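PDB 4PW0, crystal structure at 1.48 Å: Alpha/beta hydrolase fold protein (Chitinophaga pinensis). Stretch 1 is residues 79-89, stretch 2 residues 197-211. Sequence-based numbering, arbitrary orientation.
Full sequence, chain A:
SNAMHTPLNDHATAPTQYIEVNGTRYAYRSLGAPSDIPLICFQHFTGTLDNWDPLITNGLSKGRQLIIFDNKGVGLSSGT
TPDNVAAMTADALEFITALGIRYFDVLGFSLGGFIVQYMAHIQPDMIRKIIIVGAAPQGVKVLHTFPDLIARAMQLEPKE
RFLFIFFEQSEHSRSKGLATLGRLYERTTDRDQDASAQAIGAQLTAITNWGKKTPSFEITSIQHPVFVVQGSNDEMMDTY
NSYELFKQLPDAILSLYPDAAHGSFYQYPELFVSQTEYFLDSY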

# COMPACT_ATOMS: atom_id res chain seq x y z
N GLY A 79 -26.55 27.14 6.44
CA GLY A 79 -27.62 26.22 6.18
C GLY A 79 -27.69 25.04 7.15
O GLY A 79 -27.04 25.04 8.21
N THR A 80 -28.49 24.08 6.76
CA THR A 80 -28.87 22.92 7.56
C THR A 80 -28.18 21.71 6.95
O THR A 80 -28.30 21.44 5.78
CB THR A 80 -30.39 22.71 7.47
OG1 THR A 80 -31.04 23.83 8.04
CG2 THR A 80 -30.85 21.50 8.25
N THR A 81 -27.37 21.02 7.75
CA THR A 81 -26.73 19.79 7.26
C THR A 81 -27.81 18.71 7.10
O THR A 81 -28.57 18.46 8.03
CB THR A 81 -25.70 19.33 8.31
OG1 THR A 81 -24.75 20.37 8.56
CG2 THR A 81 -24.98 18.04 7.88
N PRO A 82 -27.85 18.05 5.92
CA PRO A 82 -28.87 16.99 5.77
C PRO A 82 -28.45 15.68 6.46
O PRO A 82 -27.29 15.55 6.86
CB PRO A 82 -28.91 16.78 4.27
CG PRO A 82 -27.50 17.09 3.82
CD PRO A 82 -27.02 18.20 4.71
N ASP A 83 -29.40 14.76 6.61
CA ASP A 83 -29.21 13.60 7.47
C ASP A 83 -28.72 12.34 6.76
O ASP A 83 -28.78 11.25 7.33
CB ASP A 83 -30.47 13.32 8.30
CG ASP A 83 -31.61 12.75 7.49
OD1 ASP A 83 -31.48 12.58 6.27
OD2 ASP A 83 -32.68 12.47 8.11
N ASN A 84 -28.25 12.49 5.52
CA ASN A 84 -27.91 11.34 4.70
C ASN A 84 -26.81 11.69 3.70
O ASN A 84 -26.72 12.82 3.18
CB ASN A 84 -29.18 10.83 3.99
CG ASN A 84 -29.78 11.83 3.01
OD1 ASN A 84 -29.52 11.80 1.81
ND2 ASN A 84 -30.56 12.77 3.54
N VAL A 85 -26.03 10.65 3.35
CA VAL A 85 -24.92 10.80 2.43
C VAL A 85 -25.37 11.26 1.04
O VAL A 85 -24.68 12.06 0.40
CB VAL A 85 -24.07 9.50 2.37
CG1 VAL A 85 -23.14 9.51 1.18
CG2 VAL A 85 -23.30 9.33 3.69
N ALA A 86 -26.50 10.74 0.54
CA ALA A 86 -26.90 11.12 -0.78
C ALA A 86 -27.10 12.62 -0.92
O ALA A 86 -26.69 13.21 -1.91
CB ALA A 86 -28.18 10.36 -1.19
N ALA A 87 -27.75 13.22 0.07
CA ALA A 87 -27.94 14.68 0.05
C ALA A 87 -26.64 15.46 0.21
O ALA A 87 -26.43 16.47 -0.41
CB ALA A 87 -28.96 15.09 1.12
N MSE A 88 -25.75 14.94 1.08
CA MSE A 88 -24.44 15.58 1.19
C MSE A 88 -23.66 15.57 -0.08
O MSE A 88 -22.91 16.51 -0.38
CB MSE A 88 -23.62 14.89 2.27
CG MSE A 88 -24.24 15.04 3.66
SE MSE A 88 -23.16 14.06 4.99
CE MSE A 88 -24.32 14.33 6.49
N THR A 89 -23.84 14.51 -0.87
CA THR A 89 -23.20 14.38 -2.16
C THR A 89 -23.80 15.38 -3.15
O THR A 89 -23.05 16.04 -3.87
CB THR A 89 -23.34 12.93 -2.69
OG1 THR A 89 -22.80 12.00 -1.73
CG2 THR A 89 -22.59 12.77 -3.99
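Stretch 2, residues 197-211: AQAIGAQLTAITNWG

A loop that packs against a helix must find partners for backbone groups that no secondary structure satisfies, and residues 79-84, with the helix start that follows, illustrate how side chains and water can supply them. Stretch 2, residues 197-211, is helical throughout, and successive turns follow stretch 1 in the same order: the CA atoms of Thr81 and Ala199 lie 5.2 Å apart, those of Asp83 and Ala202 4.5 Å, and those of Asn84 and Ala206 4.2 Å. From Val85 the first stretch is itself helical; the N-to-C directions of the two helices make an angle of 118°, and their axes come no closer than 10.4 Å.

The extended backbone at Thr81 is read by one amide side chain. Gln198, with chi1 t and chi2 m, accepts from the peptide nitrogen through OE1 (Thr81 N to Gln198 OE1, 2.9 Å) and donates in return through NE2 (Gln198 NE2 to Thr81 O, 3.0 Å). A primary amide carries a donor and an acceptor side by side, so it can satisfy both groups of one residue much as a neighbouring strand would. Water 1 extends the arrangement, lying 2.6 Å from Gln198 OE1 and 3.1 Å from Gly79 O. The hydroxyl of Thr81, whose OG1 is 3.3 Å from Ala199 CB, finds its hydrogen bond elsewhere in the structure.

Further along, the backbone runs close over Ala202 and Ala206. Ala202 CB lies 3.3 Å from Thr81 O and 3.4 Å from Pro82 O, while Asp83 O comes within 3.3 Å of Ala206 CA. Although Asp83 O is also 3.4 Å from Ala206 N, the angle is poor and no hydrogen bond results; that nitrogen already donates to Ala202 O within its own helix (Ala206 N to Ala202 O, 2.9 Å). Instead, water 2 donates to Asp83 O at 2.7 Å and accepts from Asn209 ND2 at 2.8 Å.

The start of the first helix is handled similarly. Asn84 is its N-cap, with OD1 accepting from Ala87 N at 2.9 Å, while Asn84 ND2 donates to Asp83 OD1, also at 2.9 Å. The free amide of Val85 donates to water 3 (Val85 N to water, 2.9 Å), and the same water donates a hydrogen bond to Ala206 O at 2.8 Å, an oxygen that also accepts from Trp210 N at 2.9 Å.

Beyond these polar links the contact turns apolar: Met88, a selenomethionine, brings CE to 3.6 Å from Ala206 CB, and Val85 CG1 meets Trp210 CZ3 obliquely at 3.6 Å.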

# COMPACT_ATOMS: atom_id res chain seq x y z
N ALA A 197 -23.71 21.93 16.56
CA ALA A 197 -24.47 20.81 17.09
C ALA A 197 -25.35 20.22 16.02
O ALA A 197 -25.44 18.99 15.88
CB ALA A 197 -25.29 21.28 18.27
N GLN A 198 -26.04 21.06 15.25
CA GLN A 198 -26.94 20.53 14.22
C GLN A 198 -26.18 19.66 13.21
O GLN A 198 -26.64 18.59 12.81
CB GLN A 198 -27.69 21.66 13.53
CG GLN A 198 -28.80 21.17 12.61
CD GLN A 198 -28.32 20.70 11.23
OE1 GLN A 198 -27.37 21.21 10.64
NE2 GLN A 198 -29.05 19.74 10.67
N ALA A 199 -25.01 20.14 12.77
CA ALA A 199 -24.22 19.37 11.82
C ALA A 199 -23.78 18.04 12.40
O ALA A 199 -23.82 17.02 11.70
CB ALA A 199 -23.02 20.20 11.38
N ILE A 200 -23.36 18.04 13.65
CA ILE A 200 -22.89 16.81 14.29
C ILE A 200 -24.03 15.79 14.34
O ILE A 200 -23.84 14.63 14.00
CB ILE A 200 -22.29 17.06 15.68
CG1 ILE A 200 -21.08 18.00 15.60
CG2 ILE A 200 -21.90 15.74 16.35
CD1 ILE A 200 -20.65 18.54 16.94
N GLY A 201 -25.24 16.22 14.75
CA GLY A 201 -26.37 15.28 14.81
C GLY A 201 -26.75 14.73 13.45
O GLY A 201 -27.02 13.53 13.32
N ALA A 202 -26.72 15.58 12.42
CA ALA A 202 -27.06 15.14 11.09
C ALA A 202 -26.03 14.11 10.59
O ALA A 202 -26.38 13.09 9.98
CB ALA A 202 -27.12 16.33 10.15
N GLN A 203 -24.75 14.39 10.84
CA GLN A 203 -23.69 13.46 10.43
C GLN A 203 -23.75 12.16 11.17
O GLN A 203 -23.54 11.13 10.56
CB GLN A 203 -22.32 14.11 10.61
CG GLN A 203 -22.07 15.27 9.67
CD GLN A 203 -20.72 15.89 9.91
OE1 GLN A 203 -19.98 15.50 10.82
NE2 GLN A 203 -20.38 16.88 9.09
N LEU A 204 -24.05 12.18 12.46
CA LEU A 204 -24.16 10.93 13.21
C LEU A 204 -25.27 10.06 12.63
O LEU A 204 -25.09 8.84 12.44
CB LEU A 204 -24.37 11.19 14.72
CG LEU A 204 -24.30 9.99 15.65
CD1 LEU A 204 -23.86 10.42 17.04
CD2 LEU A 204 -25.62 9.29 15.77
N THR A 205 -26.37 10.69 12.27
CA THR A 205 -27.47 9.99 11.62
C THR A 205 -27.03 9.39 10.27
O THR A 205 -27.28 8.22 9.96
CB THR A 205 -28.68 10.93 11.42
OG1 THR A 205 -29.02 11.49 12.68
CG2 THR A 205 -29.86 10.17 10.86
N ALA A 206 -26.36 10.22 9.46
CA ALA A 206 -25.94 9.83 8.13
C ALA A 206 -24.95 8.64 8.17
O ALA A 206 -25.05 7.71 7.34
CB ALA A 206 -25.34 11.00 7.39
N ILE A 207 -24.02 8.69 9.12
CA ILE A 207 -23.01 7.65 9.20
C ILE A 207 -23.64 6.34 9.64
O ILE A 207 -23.38 5.26 9.07
CB ILE A 207 -21.91 8.07 10.16
CG1 ILE A 207 -21.10 9.21 9.57
CG2 ILE A 207 -21.00 6.91 10.52
CD1 ILE A 207 -20.28 9.96 10.59
N THR A 208 -24.51 6.40 10.63
CA THR A 208 -25.19 5.20 11.10
C THR A 208 -26.01 4.57 9.97
O THR A 208 -25.97 3.34 9.77
CB THR A 208 -26.08 5.54 12.33
OG1 THR A 208 -25.28 6.15 13.36
CG2 THR A 208 -26.72 4.27 12.90
N ASN A 209 -26.76 5.40 9.26
CA ASN A 209 -27.57 4.89 8.18
C ASN A 209 -26.84 4.39 6.95
O ASN A 209 -27.34 3.51 6.25
CB ASN A 209 -28.69 5.86 7.81
CG ASN A 209 -29.85 5.78 8.78
OD1 ASN A 209 -30.13 4.75 9.37
ND2 ASN A 209 -30.48 6.88 8.98
N TRP A 210 -25.63 4.90 6.71
CA TRP A 210 -24.78 4.31 5.67
C TRP A 210 -24.61 2.82 5.96
O TRP A 210 -24.58 2.02 5.03
CB TRP A 210 -23.43 5.04 5.63
CG TRP A 210 -22.47 4.58 4.59
CD1 TRP A 210 -21.40 3.76 4.77
CD2 TRP A 210 -22.46 4.94 3.21
NE1 TRP A 210 -20.72 3.60 3.59
CE2 TRP A 210 -21.33 4.33 2.62
CE3 TRP A 210 -23.27 5.72 2.40
CZ2 TRP A 210 -20.99 4.52 1.29
CZ3 TRP A 210 -22.93 5.90 1.07
CH2 TRP A 210 -21.78 5.31 0.54
N GLY A 211 -24.47 2.47 7.24
CA GLY A 211 -24.35 1.07 7.63
C GLY A 211 -25.67 0.32 7.72
O GLY A 211 -25.76 -0.86 7.35
O HOH W 1 -26.14 23.52 10.77
O HOH W 2 -30.23 9.02 7.12
O HOH W 3 -26.39 8.30 4.98